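Local coordinates for FdtA domain-containing protein (Helicobacter canadensis MIT 98-5491, PDB 7N67), which probably catalyses, as a cupin-fold 3,4-ketoisomerase, the isomerisation of a dTDP-linked keto sugar on the way to an unusual formylated sugar, at residues F30-D35 with S39-E44; I49-K54 with G108-K113; L80-G85 with R120-G125; E88-D93 with D97-L102. One frame throughout, in Å; residues are numbered along the deposited sequence.

Interaction 1: residues F30-D35 with S39-E44; sequences FDAKND and SLIALE. With TYD (thymidine-5'-diphosphate), chain E.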
loop_
_atom_site.group_PDB
_atom_site.type_symbol
_atom_site.label_atom_id
_atom_site.label_comp_id
_atom_site.label_asym_id
_atom_site.label_seq_id
_atom_site.Cartn_x
_atom_site.Cartn_y
_atom_site.Cartn_z
ATOM N N PHE B 30 -2.645 5.081 -19.753
ATOM C CA PHE B 30 -1.328 5.758 -19.689
ATOM C C PHE B 30 -0.246 4.779 -20.151
ATOM O O PHE B 30 -0.373 3.583 -19.861
ATOM C CB PHE B 30 -1.072 6.282 -18.272
ATOM C CG PHE B 30 -2.013 7.370 -17.815
ATOM C CD1 PHE B 30 -2.570 8.258 -18.721
ATOM C CD2 PHE B 30 -2.314 7.531 -16.472
ATOM C CE1 PHE B 30 -3.419 9.265 -18.295
ATOM C CE2 PHE B 30 -3.165 8.539 -16.047
ATOM C CZ PHE B 30 -3.715 9.407 -16.958
ATOM N N ASP B 31 0.764 5.291 -20.863
ATOM C CA ASP B 31 1.979 4.531 -21.274
ATOM C C ASP B 31 2.991 4.672 -20.130
ATOM O O ASP B 31 3.247 5.814 -19.671
ATOM C CB ASP B 31 2.541 4.998 -22.625
ATOM C CG ASP B 31 1.602 4.760 -23.805
ATOM O OD1 ASP B 31 1.043 3.646 -23.902
ATOM O OD2 ASP B 31 1.422 5.700 -24.610
ATOM N N ALA B 32 3.483 3.538 -19.649
ATOM C CA ALA B 32 4.409 3.447 -18.503
ATOM C C ALA B 32 5.790 3.092 -19.054
ATOM O O ALA B 32 5.829 2.296 -19.999
ATOM C CB ALA B 32 3.888 2.424 -17.517
ATOM N N LYS B 33 6.863 3.688 -18.529
ATOM C CA LYS B 33 8.260 3.260 -18.822
ATOM C C LYS B 33 8.649 2.213 -17.771
ATOM O O LYS B 33 8.858 2.584 -16.584
ATOM C CB LYS B 33 9.241 4.438 -18.846
ATOM C CG LYS B 33 8.991 5.528 -19.887
ATOM C CD LYS B 33 8.879 5.060 -21.333
ATOM C CE LYS B 33 10.134 4.422 -21.893
ATOM N NZ LYS B 33 9.925 3.978 -23.294
ATOM N N ASN B 34 8.709 0.944 -18.184
ATOM C CA ASN B 34 8.887 -0.223 -17.279
ATOM C C ASN B 34 10.312 -0.752 -17.425
ATOM O O ASN B 34 10.728 -1.037 -18.551
ATOM C CB ASN B 34 7.848 -1.297 -17.585
ATOM C CG ASN B 34 6.435 -0.749 -17.521
ATOM O OD1 ASN B 34 5.497 -1.351 -18.040
ATOM N ND2 ASN B 34 6.264 0.395 -16.878
ATOM N N ASP B 35 11.032 -0.846 -16.315
ATOM C CA ASP B 35 12.339 -1.549 -16.223
ATOM C C ASP B 35 12.354 -2.374 -14.922
ATOM O O ASP B 35 11.308 -2.452 -14.250
ATOM C CB ASP B 35 13.482 -0.536 -16.377
ATOM C CG ASP B 35 13.479 0.573 -15.334
ATOM O OD1 ASP B 35 13.593 0.235 -14.155
ATOM O OD2 ASP B 35 13.388 1.766 -15.709
ATOM N N SER B 39 8.051 1.054 -12.532
ATOM C CA SER B 39 7.280 1.727 -13.612
ATOM C C SER B 39 7.185 3.223 -13.349
ATOM O O SER B 39 7.032 3.627 -12.187
ATOM C CB SER B 39 5.923 1.138 -13.775
ATOM O OG SER B 39 6.018 -0.134 -14.387
ATOM N N LEU B 40 7.293 4.006 -14.415
ATOM C CA LEU B 40 7.130 5.476 -14.380
ATOM C C LEU B 40 6.051 5.870 -15.382
ATOM O O LEU B 40 6.102 5.453 -16.544
ATOM C CB LEU B 40 8.464 6.150 -14.700
ATOM C CG LEU B 40 8.578 7.607 -14.252
ATOM C CD1 LEU B 40 10.031 7.984 -14.012
ATOM C CD2 LEU B 40 7.953 8.557 -15.267
ATOM N N ILE B 41 5.084 6.645 -14.916
ATOM C CA ILE B 41 4.083 7.324 -15.780
ATOM C C ILE B 41 4.344 8.823 -15.674
ATOM O O ILE B 41 4.567 9.311 -14.552
ATOM C CB ILE B 41 2.669 6.919 -15.346
ATOM C CG1 ILE B 41 2.400 5.455 -15.695
ATOM C CG2 ILE B 41 1.633 7.858 -15.941
ATOM C CD1 ILE B 41 1.133 4.907 -15.065
ATOM N N ALA B 42 4.387 9.506 -16.816
ATOM C CA ALA B 42 4.587 10.968 -16.893
ATOM C C ALA B 42 3.339 11.584 -17.535
ATOM O O ALA B 42 2.903 11.072 -18.580
ATOM C CB ALA B 42 5.864 11.278 -17.637
ATOM N N LEU B 43 2.769 12.605 -16.893
ATOM C CA LEU B 43 1.547 13.299 -17.371
ATOM C C LEU B 43 1.833 14.799 -17.464
ATOM O O LEU B 43 2.130 15.428 -16.412
ATOM C CB LEU B 43 0.370 12.985 -16.433
ATOM C CG LEU B 43 0.080 11.496 -16.225
ATOM C CD1 LEU B 43 -1.096 11.300 -15.284
ATOM C CD2 LEU B 43 -0.192 10.786 -17.528
ATOM N N GLU B 44 1.732 15.335 -18.687
ATOM C CA GLU B 44 2.046 16.748 -19.035
ATOM C C GLU B 44 0.773 17.529 -19.398
ATOM O O GLU B 44 -0.134 16.951 -20.001
ATOM C CB GLU B 44 3.017 16.777 -20.216
ATOM C CG GLU B 44 4.229 15.880 -20.026
ATOM C CD GLU B 44 5.457 16.361 -20.771
ATOM O OE1 GLU B 44 5.492 16.244 -22.012
ATOM O OE2 GLU B 44 6.334 16.901 -20.110
HETATM P PA TYD E . 14.364 7.694 -15.329
HETATM O O1A TYD E . 14.981 9.037 -15.501
HETATM O O2A TYD E . 15.198 6.483 -15.575
HETATM O O3A TYD E . 13.664 7.617 -13.896
HETATM P PB TYD E . 14.121 7.953 -12.402
HETATM O O1B TYD E . 12.991 7.438 -11.512
HETATM O O2B TYD E . 15.410 7.178 -12.235
HETATM O O3B TYD E . 14.314 9.436 -12.284
HETATM O "O5'" TYD E . 13.055 7.579 -16.241
HETATM C "C5'" TYD E . 12.697 6.270 -16.723
HETATM C "C4'" TYD E . 12.217 6.423 -18.141
HETATM O "O4'" TYD E . 11.076 7.310 -18.153
HETATM C "C3'" TYD E . 13.257 7.009 -19.096
HETATM O "O3'" TYD E . 13.272 6.284 -20.317
HETATM C "C2'" TYD E . 12.764 8.428 -19.324
HETATM C "C1'" TYD E . 11.257 8.294 -19.156
HETATM N N1 TYD E . 10.589 9.538 -18.711
HETATM C C2 TYD E . 9.678 10.129 -19.567
HETATM O O2 TYD E . 9.398 9.661 -20.663
HETATM N N3 TYD E . 9.127 11.297 -19.094
HETATM C C4 TYD E . 9.374 11.911 -17.879
HETATM O O4 TYD E . 8.792 12.966 -17.589
HETATM C C5 TYD E . 10.322 11.234 -17.028
HETATM C C5M TYD E . 10.641 11.833 -15.689
HETATM C C6 TYD E . 10.883 10.101 -17.481
HETATM O O HOH W 1 5.071 7.778 -19.302
#
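Lys33 and Leu40 form the hydrogen-bonded pair of an antiparallel hairpin whose strand axes run at 162°. Lys33 N reaches Leu40 O at 2.8 Å, and Leu40 N returns to Lys33 O at 3.0 Å. One water continues the pairing where the strands part, donating to Asp31 O and accepting from Ala42 N.

Phe30, in the one of its two conformers described here, can be followed outward. Its CB lies 3.9 Å from Ile41 CG2, which CD2 also approaches. With CG anti to the carbonyl carbon (chi1 -65°), the ring offers one face to Leu43: CD2 of that leucine stands 3.6 Å from the ring centroid, only 9° off the normal, a CH-pi contact in which CG, CD1 and CE1 lie against this methyl. At the far end CE2 and CZ meet Leu43 CD1, with CE2 at 3.5 Å.

On the face of Lys33, Leu40 and Ala42 lies the nucleotide. Lys33 CG is 3.2 Å from TYD O4', and Ala42 CB is 3.4 Å from TYD O4. Strand 39-44 pairs with a strand of the second subunit, whose Arg68 and His71 bind TYD together with Arg37 of this hairpin, consistent with a strand-exchanged arm contributing to an intersubunit dTDP site.

Interaction 2: residues I49-K54 with G108-K113; sequences IPFEIK and GLFIGK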
loop_
_atom_site.group_PDB
_atom_site.type_symbol
_atom_site.label_atom_id
_atom_site.label_comp_id
_atom_site.label_asym_id
_atom_site.label_seq_id
_atom_site.Cartn_x
_atom_site.Cartn_y
_atom_site.Cartn_z
ATOM N N ILE B 49 -2.863 15.054 -20.244
ATOM C CA ILE B 49 -3.890 15.828 -19.488
ATOM C C ILE B 49 -4.398 16.919 -20.412
ATOM O O ILE B 49 -3.624 17.795 -20.784
ATOM C CB ILE B 49 -3.292 16.472 -18.222
ATOM C CG1 ILE B 49 -2.518 15.468 -17.368
ATOM C CG2 ILE B 49 -4.374 17.185 -17.424
ATOM C CD1 ILE B 49 -3.308 14.239 -17.014
ATOM N N PRO B 50 -5.698 16.931 -20.777
ATOM C CA PRO B 50 -6.218 17.903 -21.740
ATOM C C PRO B 50 -6.668 19.216 -21.075
ATOM O O PRO B 50 -7.722 19.720 -21.395
ATOM C CB PRO B 50 -7.370 17.105 -22.363
ATOM C CG PRO B 50 -7.946 16.368 -21.167
ATOM C CD PRO B 50 -6.727 15.976 -20.345
ATOM N N PHE B 51 -5.852 19.728 -20.160
ATOM C CA PHE B 51 -5.970 21.077 -19.561
ATOM C C PHE B 51 -4.639 21.407 -18.881
ATOM O O PHE B 51 -3.717 20.565 -18.918
ATOM C CB PHE B 51 -7.156 21.146 -18.602
ATOM C CG PHE B 51 -7.171 20.084 -17.533
ATOM C CD1 PHE B 51 -6.319 20.156 -16.442
ATOM C CD2 PHE B 51 -8.072 19.025 -17.593
ATOM C CE1 PHE B 51 -6.361 19.190 -15.445
ATOM C CE2 PHE B 51 -8.106 18.057 -16.599
ATOM C CZ PHE B 51 -7.253 18.143 -15.524
ATOM N N GLU B 52 -4.528 22.602 -18.307
ATOM C CA GLU B 52 -3.309 23.037 -17.593
ATOM C C GLU B 52 -3.500 22.794 -16.106
ATOM O O GLU B 52 -4.404 23.443 -15.522
ATOM C CB GLU B 52 -3.033 24.518 -17.833
ATOM C CG GLU B 52 -2.549 24.800 -19.235
ATOM C CD GLU B 52 -2.115 26.237 -19.424
ATOM O OE1 GLU B 52 -1.263 26.455 -20.283
ATOM O OE2 GLU B 52 -2.613 27.124 -18.692
ATOM N N ILE B 53 -2.652 21.939 -15.522
ATOM C CA ILE B 53 -2.692 21.650 -14.064
ATOM C C ILE B 53 -2.377 22.969 -13.355
ATOM O O ILE B 53 -1.335 23.584 -13.655
ATOM C CB ILE B 53 -1.744 20.499 -13.662
ATOM C CG1 ILE B 53 -2.013 19.203 -14.435
ATOM C CG2 ILE B 53 -1.835 20.241 -12.173
ATOM C CD1 ILE B 53 -0.800 18.309 -14.567
ATOM N N LYS B 54 -3.291 23.420 -12.511
ATOM C CA LYS B 54 -3.110 24.573 -11.604
ATOM C C LYS B 54 -3.017 24.076 -10.161
ATOM O O LYS B 54 -2.468 24.795 -9.302
ATOM C CB LYS B 54 -4.297 25.519 -11.774
ATOM C CG LYS B 54 -4.472 26.068 -13.185
ATOM C CD LYS B 54 -3.876 27.452 -13.379
ATOM C CE LYS B 54 -3.648 27.785 -14.837
ATOM N NZ LYS B 54 -2.594 28.814 -14.997
ATOM N N GLY B 108 -6.474 6.430 -15.856
ATOM C CA GLY B 108 -6.974 7.683 -15.282
ATOM C C GLY B 108 -8.403 7.917 -15.728
ATOM O O GLY B 108 -8.842 7.224 -16.667
ATOM N N LEU B 109 -9.115 8.840 -15.081
ATOM C CA LEU B 109 -10.537 9.136 -15.407
ATOM C C LEU B 109 -10.679 10.650 -15.510
ATOM O O LEU B 109 -10.533 11.339 -14.475
ATOM C CB LEU B 109 -11.483 8.556 -14.348
ATOM C CG LEU B 109 -12.944 8.976 -14.474
ATOM C CD1 LEU B 109 -13.536 8.437 -15.761
ATOM C CD2 LEU B 109 -13.766 8.507 -13.276
ATOM N N PHE B 110 -10.882 11.132 -16.730
ATOM C CA PHE B 110 -11.179 12.551 -16.982
ATOM C C PHE B 110 -12.650 12.705 -16.647
ATOM O O PHE B 110 -13.404 11.825 -17.077
ATOM C CB PHE B 110 -10.888 12.953 -18.427
ATOM C CG PHE B 110 -11.445 14.299 -18.811
ATOM C CD1 PHE B 110 -12.644 14.399 -19.494
ATOM C CD2 PHE B 110 -10.778 15.463 -18.469
ATOM C CE1 PHE B 110 -13.146 15.643 -19.851
ATOM C CE2 PHE B 110 -11.281 16.701 -18.829
ATOM C CZ PHE B 110 -12.465 16.791 -19.519
ATOM N N ILE B 111 -12.975 13.736 -15.871
ATOM C CA ILE B 111 -14.349 14.145 -15.486
ATOM C C ILE B 111 -14.527 15.605 -15.908
ATOM O O ILE B 111 -13.898 16.480 -15.292
ATOM C CB ILE B 111 -14.558 13.948 -13.976
ATOM C CG1 ILE B 111 -14.370 12.480 -13.584
ATOM C CG2 ILE B 111 -15.914 14.500 -13.551
ATOM C CD1 ILE B 111 -14.395 12.233 -12.104
ATOM N N GLY B 112 -15.370 15.845 -16.911
ATOM C CA GLY B 112 -15.631 17.188 -17.456
ATOM C C GLY B 112 -16.571 18.014 -16.592
ATOM O O GLY B 112 -16.647 17.802 -15.363
ATOM N N LYS B 113 -17.267 18.943 -17.245
ATOM C CA LYS B 113 -18.057 20.028 -16.615
ATOM C C LYS B 113 -19.450 19.520 -16.252
ATOM O O LYS B 113 -19.937 18.566 -16.902
ATOM C CB LYS B 113 -18.175 21.198 -17.593
ATOM C CG LYS B 113 -16.877 21.933 -17.876
ATOM C CD LYS B 113 -17.029 23.141 -18.777
ATOM C CE LYS B 113 -15.745 23.943 -18.810
ATOM N NZ LYS B 113 -15.761 24.986 -19.859
#
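No backbone hydrogen bond links 49-54 to 108-113; the first is an irregular loop in which Pro50 centres an inverse gamma turn, closed by a weak bond from Phe51 N to Ile49 O, and the second is a strand through Ile111. The turn brings Pro50 and Phe51 to the same partner, Phe110. Pro50 CG approaches Phe110 CD2 at 4.0 Å and CE2 at 4.1 Å, touching that side of the ring obliquely. Phe51 CE2 meets Phe110 CE2 at 4.1 Å, each atom lying near the plane of the other ring, which makes this an edge-to-edge meeting with neither face used.

Phe110 extends from the strand with CG anti to the backbone N (chi1 168°), which carries its CD2-CE2 side across to the loop. Strand 107-111 belongs to the larger antiparallel sheet of the cupin-type beta barrel, and the loop joining strands 38-44 and 55-60 passes over one side of it. Both phenylalanines also rest on Val79 of the adjoining strand 78-84.

Phe51 takes the torsion between backbone N and carbonyl carbon (chi1 53°), folding the ring back over its own loop; Ile49 CG2 sits 3.4 Å above one face of it, offset toward the rim.

Interaction 3: residues L80-G85 with R120-G125; sequences LIMMDG and RNFSYG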
loop_
_atom_site.group_PDB
_atom_site.type_symbol
_atom_site.label_atom_id
_atom_site.label_comp_id
_atom_site.label_asym_id
_atom_site.label_seq_id
_atom_site.Cartn_x
_atom_site.Cartn_y
_atom_site.Cartn_z
ATOM N N LEU B 80 -8.659 11.849 -12.482
ATOM C CA LEU B 80 -8.559 10.994 -11.266
ATOM C C LEU B 80 -7.634 9.820 -11.562
ATOM O O LEU B 80 -7.754 9.236 -12.645
ATOM C CB LEU B 80 -9.952 10.481 -10.888
ATOM C CG LEU B 80 -10.755 11.375 -9.955
ATOM C CD1 LEU B 80 -11.031 12.718 -10.595
ATOM C CD2 LEU B 80 -12.043 10.682 -9.546
ATOM N N ILE B 81 -6.743 9.507 -10.631
ATOM C CA ILE B 81 -5.831 8.331 -10.705
ATOM C C ILE B 81 -5.783 7.669 -9.327
ATOM O O ILE B 81 -5.420 8.366 -8.372
ATOM C CB ILE B 81 -4.446 8.800 -11.157
ATOM C CG1 ILE B 81 -4.561 9.620 -12.445
ATOM C CG2 ILE B 81 -3.515 7.606 -11.297
ATOM C CD1 ILE B 81 -3.308 10.334 -12.842
ATOM N N MET B 82 -6.198 6.403 -9.222
ATOM C CA MET B 82 -5.971 5.585 -7.997
ATOM C C MET B 82 -4.515 5.140 -7.974
ATOM O O MET B 82 -4.174 4.190 -8.693
ATOM C CB MET B 82 -6.852 4.334 -7.947
ATOM C CG MET B 82 -8.305 4.658 -7.730
ATOM S SD MET B 82 -8.575 5.664 -6.250
ATOM C CE MET B 82 -8.152 4.471 -4.984
ATOM N N MET B 83 -3.706 5.770 -7.137
ATOM C CA MET B 83 -2.273 5.410 -7.025
ATOM C C MET B 83 -2.111 4.137 -6.185
ATOM O O MET B 83 -1.113 3.448 -6.379
ATOM C CB MET B 83 -1.450 6.550 -6.420
ATOM C CG MET B 83 -0.178 6.766 -7.185
ATOM S SD MET B 83 -0.082 8.476 -7.690
ATOM C CE MET B 83 1.246 9.002 -6.611
ATOM N N ASP B 84 -3.025 3.878 -5.254
ATOM C CA ASP B 84 -2.978 2.701 -4.353
ATOM C C ASP B 84 -4.400 2.178 -4.147
ATOM O O ASP B 84 -5.286 2.975 -3.815
ATOM C CB ASP B 84 -2.311 3.030 -3.020
ATOM C CG ASP B 84 -1.721 1.815 -2.334
ATOM O OD1 ASP B 84 -1.106 1.042 -3.029
ATOM O OD2 ASP B 84 -1.877 1.667 -1.103
ATOM N N GLY B 85 -4.605 0.879 -4.342
ATOM C CA GLY B 85 -5.893 0.240 -4.027
ATOM C C GLY B 85 -6.941 0.600 -5.049
ATOM O O GLY B 85 -6.581 0.963 -6.195
ATOM N N ARG B 120 -16.759 5.730 -3.793
ATOM C CA ARG B 120 -17.167 4.808 -2.702
ATOM C C ARG B 120 -16.444 3.462 -2.850
ATOM O O ARG B 120 -15.696 3.278 -3.839
ATOM C CB ARG B 120 -18.686 4.673 -2.727
ATOM C CG ARG B 120 -19.259 4.428 -4.113
ATOM C CD ARG B 120 -20.736 4.089 -4.055
ATOM N NE ARG B 120 -21.095 3.117 -5.083
ATOM C CZ ARG B 120 -22.243 3.118 -5.764
ATOM N NH1 ARG B 120 -23.152 4.064 -5.550
ATOM N NH2 ARG B 120 -22.456 2.174 -6.668
ATOM N N ASN B 121 -16.600 2.589 -1.854
ATOM C CA ASN B 121 -15.974 1.238 -1.826
ATOM C C ASN B 121 -14.454 1.387 -1.969
ATOM O O ASN B 121 -13.831 0.582 -2.667
ATOM C CB ASN B 121 -16.614 0.336 -2.885
ATOM C CG ASN B 121 -18.109 0.225 -2.669
ATOM O OD1 ASN B 121 -18.550 0.093 -1.530
ATOM N ND2 ASN B 121 -18.894 0.289 -3.737
ATOM N N PHE B 122 -13.897 2.423 -1.348
ATOM C CA PHE B 122 -12.442 2.608 -1.199
ATOM C C PHE B 122 -11.918 1.357 -0.516
ATOM O O PHE B 122 -12.474 1.008 0.518
ATOM C CB PHE B 122 -12.103 3.819 -0.332
ATOM C CG PHE B 122 -12.054 5.135 -1.058
ATOM C CD1 PHE B 122 -13.001 6.120 -0.807
ATOM C CD2 PHE B 122 -11.041 5.398 -1.973
ATOM C CE1 PHE B 122 -12.939 7.335 -1.465
ATOM C CE2 PHE B 122 -10.989 6.610 -2.635
ATOM C CZ PHE B 122 -11.935 7.575 -2.382
ATOM N N SER B 123 -10.872 0.731 -1.042
ATOM C CA SER B 123 -10.113 -0.270 -0.263
ATOM C C SER B 123 -9.439 0.465 0.898
ATOM O O SER B 123 -9.165 1.662 0.782
ATOM C CB SER B 123 -9.136 -1.046 -1.102
ATOM O OG SER B 123 -8.300 -0.188 -1.838
ATOM N N TYR B 124 -9.188 -0.236 1.988
ATOM C CA TYR B 124 -8.699 0.375 3.238
ATOM C C TYR B 124 -7.300 0.955 2.989
ATOM O O TYR B 124 -6.379 0.226 2.530
ATOM C CB TYR B 124 -8.764 -0.640 4.373
ATOM C CG TYR B 124 -8.510 -0.030 5.717
ATOM C CD1 TYR B 124 -9.568 0.381 6.521
ATOM C CD2 TYR B 124 -7.214 0.196 6.146
ATOM C CE1 TYR B 124 -9.342 0.975 7.752
ATOM C CE2 TYR B 124 -6.970 0.791 7.371
ATOM C CZ TYR B 124 -8.037 1.164 8.173
ATOM O OH TYR B 124 -7.797 1.741 9.377
ATOM N N GLY B 125 -7.175 2.266 3.228
ATOM C CA GLY B 125 -5.934 3.031 3.031
ATOM C C GLY B 125 -5.666 3.354 1.568
ATOM O O GLY B 125 -4.553 3.818 1.301
#
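Met82 and Phe122 meet where strand 80-82 of the cupin barrel comes against the loop 120-125, which links two other barrel strands. The chain turns a corner at Met83, where Met83 and Asp84 both face Lys127 in a classic beta bulge. No hydrogen bond joins the two segments directly.

The apolar part is a single touch: Met82 CE lies 4.3 Å from Phe122 CE2, at the edge of the ring and near its plane. All three Met82 side-chain torsions lie near -60°, curling the thioether so that its methyl leads. Cys87 packs on both residues.

The polar part runs through neighbours. Asp84 OD2 is 4.2 Å from Gly125 O, and both oxygens bind the ammonium group of Lys127, which therefore bridges the segments; Asp84 OD1 also forms a salt bridge with Lys127 of the second subunit.

Close van der Waals contact comes at Gly85, with positive phi (74°). Ser123 OG, which hydrogen-bonds to Ser86 N, lies 3.3 Å from Gly85 CA.

Interaction 4: residues E88-D93 with D97-L102; sequences EIVLND and DKSIIL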
loop_
_atom_site.group_PDB
_atom_site.type_symbol
_atom_site.label_atom_id
_atom_site.label_comp_id
_atom_site.label_asym_id
_atom_site.label_seq_id
_atom_site.Cartn_x
_atom_site.Cartn_y
_atom_site.Cartn_z
ATOM N N GLU B 88 -14.705 2.895 -6.318
ATOM C CA GLU B 88 -15.777 2.981 -7.327
ATOM C C GLU B 88 -16.145 4.453 -7.513
ATOM O O GLU B 88 -16.761 5.027 -6.595
ATOM C CB GLU B 88 -16.970 2.131 -6.894
ATOM C CG GLU B 88 -17.998 2.010 -7.993
ATOM C CD GLU B 88 -19.266 1.302 -7.571
ATOM O OE1 GLU B 88 -20.297 1.485 -8.256
ATOM O OE2 GLU B 88 -19.218 0.586 -6.550
ATOM N N ILE B 89 -15.791 5.027 -8.662
ATOM C CA ILE B 89 -16.251 6.391 -9.063
ATOM C C ILE B 89 -17.672 6.267 -9.599
ATOM O O ILE B 89 -17.867 5.457 -10.506
ATOM C CB ILE B 89 -15.335 7.063 -10.103
ATOM C CG1 ILE B 89 -13.846 6.929 -9.766
ATOM C CG2 ILE B 89 -15.745 8.517 -10.272
ATOM C CD1 ILE B 89 -13.487 7.401 -8.388
ATOM N N VAL B 90 -18.605 7.048 -9.047
ATOM C CA VAL B 90 -20.024 7.111 -9.506
ATOM C C VAL B 90 -20.287 8.516 -10.051
ATOM O O VAL B 90 -20.171 9.497 -9.290
ATOM C CB VAL B 90 -21.035 6.748 -8.399
ATOM C CG1 VAL B 90 -22.436 6.589 -8.971
ATOM C CG2 VAL B 90 -20.632 5.496 -7.638
ATOM N N LEU B 91 -20.676 8.561 -11.322
ATOM C CA LEU B 91 -20.797 9.762 -12.179
ATOM C C LEU B 91 -22.266 9.949 -12.557
ATOM O O LEU B 91 -22.936 8.970 -12.954
ATOM C CB LEU B 91 -19.960 9.552 -13.442
ATOM C CG LEU B 91 -18.449 9.501 -13.243
ATOM C CD1 LEU B 91 -17.753 9.495 -14.599
ATOM C CD2 LEU B 91 -17.964 10.664 -12.375
ATOM N N ASN B 92 -22.742 11.179 -12.468
ATOM C CA ASN B 92 -24.159 11.485 -12.734
ATOM C C ASN B 92 -24.200 12.884 -13.326
ATOM O O ASN B 92 -23.660 13.790 -12.677
ATOM C CB ASN B 92 -24.995 11.331 -11.462
ATOM C CG ASN B 92 -26.473 11.467 -11.753
ATOM O OD1 ASN B 92 -26.946 12.553 -12.093
ATOM N ND2 ASN B 92 -27.187 10.358 -11.665
ATOM N N ASP B 93 -24.789 13.031 -14.512
ATOM C CA ASP B 93 -24.976 14.347 -15.161
ATOM C C ASP B 93 -26.471 14.680 -15.157
ATOM O O ASP B 93 -26.886 15.505 -15.962
ATOM C CB ASP B 93 -24.322 14.361 -16.541
ATOM C CG ASP B 93 -24.994 13.458 -17.546
ATOM O OD1 ASP B 93 -24.476 13.378 -18.667
ATOM O OD2 ASP B 93 -26.035 12.848 -17.198
ATOM N N ASP B 97 -26.773 7.044 -12.933
ATOM C CA ASP B 97 -25.414 6.762 -12.415
ATOM C C ASP B 97 -24.642 5.868 -13.402
ATOM O O ASP B 97 -25.232 4.866 -13.880
ATOM C CB ASP B 97 -25.499 6.090 -11.043
ATOM C CG ASP B 97 -25.767 7.031 -9.870
ATOM O OD1 ASP B 97 -25.860 8.285 -10.072
ATOM O OD2 ASP B 97 -25.862 6.494 -8.740
ATOM N N LYS B 98 -23.388 6.243 -13.715
ATOM C CA LYS B 98 -22.350 5.394 -14.370
ATOM C C LYS B 98 -21.262 5.085 -13.339
ATOM O O LYS B 98 -20.658 6.046 -12.807
ATOM C CB LYS B 98 -21.735 6.107 -15.578
ATOM C CG LYS B 98 -21.516 5.235 -16.805
ATOM C CD LYS B 98 -20.133 4.630 -16.912
ATOM C CE LYS B 98 -19.976 3.704 -18.103
ATOM N NZ LYS B 98 -20.606 2.383 -17.874
ATOM N N SER B 99 -21.049 3.805 -13.023
ATOM C CA SER B 99 -19.938 3.344 -12.153
ATOM C C SER B 99 -18.687 3.129 -13.003
ATOM O O SER B 99 -18.804 2.513 -14.066
ATOM C CB SER B 99 -20.318 2.115 -11.405
ATOM O OG SER B 99 -21.050 2.490 -10.250
ATOM N N ILE B 100 -17.547 3.679 -12.587
ATOM C CA ILE B 100 -16.216 3.346 -13.179
ATOM C C ILE B 100 -15.313 2.890 -12.046
ATOM O O ILE B 100 -15.076 3.681 -11.114
ATOM C CB ILE B 100 -15.603 4.518 -13.956
ATOM C CG1 ILE B 100 -16.476 4.889 -15.153
ATOM C CG2 ILE B 100 -14.183 4.187 -14.392
ATOM C CD1 ILE B 100 -16.744 6.366 -15.250
ATOM N N ILE B 101 -14.853 1.650 -12.115
ATOM C CA ILE B 101 -13.897 1.106 -11.115
ATOM C C ILE B 101 -12.499 1.512 -11.557
ATOM O O ILE B 101 -12.153 1.205 -12.697
ATOM C CB ILE B 101 -14.035 -0.417 -10.951
ATOM C CG1 ILE B 101 -15.312 -0.755 -10.180
ATOM C CG2 ILE B 101 -12.790 -0.978 -10.281
ATOM C CD1 ILE B 101 -16.228 -1.715 -10.895
ATOM N N LEU B 102 -11.778 2.208 -10.675
ATOM C CA LEU B 102 -10.325 2.439 -10.779
ATOM C C LEU B 102 -9.636 1.542 -9.748
ATOM O O LEU B 102 -9.936 1.687 -8.544
ATOM C CB LEU B 102 -10.036 3.915 -10.528
ATOM C CG LEU B 102 -10.696 4.900 -11.488
ATOM C CD1 LEU B 102 -10.347 6.333 -11.082
ATOM C CD2 LEU B 102 -10.310 4.635 -12.937
#
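This is the pairing of a beta hairpin, strands 88-92 and 98-102, at one margin of the smaller antiparallel sheet of the cupin barrel. The axes approach to 4.6 Å with their directions 155° apart. Two hydrogen-bonded pairs carry the backbone, Ile89 with Ile100 and Leu91 with Lys98.

On the face of Glu88, Val90 and Ser99 the contacts are largely polar. Glu88 CG is anti to the backbone N (chi1 -171°) and the chain continues extended, carrying the carboxylate across to Ser99. Ser99 OG lies implausibly close to Glu88 OE1, so the details of that bond are doubtful; Arg120 NH2 forms a salt bridge with the same oxygen. Farther along, Asn92 ND2 donates to Asp97 OD1 at 2.9 Å, on the anti side and tilted from the plane of a carboxylate turned 89° from the amide, while Arg95 O takes a further bond from ND2 and Gly94 N binds Asn92 OD1.

The face of Ile89, Leu91 and Ile100 is largely apolar, with the end of Lys98 leading away: Leu91 CD1 touches Ile100 CD1 at 3.4 Å, and Ile89 CG1 lies 3.8 Å from Leu102 CD1. These side chains pack into the barrel against Leu109 and Ile111 of strand 107-111 and Ile27 of strand 25-35, while strand 116-120 flanks 88-92 on the side away from 98-102.

Interactions 1, 2 and 3 share the larger antiparallel sheet, where strands 25-35, 107-111 and 78-84 lie side by side; interaction 4 belongs to the smaller sheet facing it. Interaction 1 closes first along the chain, interactions 2 and 3 interleave, and interaction 4 is nested within both. Centres of interactions 3 and 4 are 14 Å apart, joined by the salt bridge Arg120-Glu88. Leu109 connects interactions 2 and 4 by packing on Ile89 and Ile100 between the sheets, and its O is probably hydrogen-bonded to Leu80 N of interaction 3. Interaction 1 lies about 25 Å from interaction 4 between centres, so the larger sheet runs from the barrel out to the hairpin that meets the second subunit and the nucleotide.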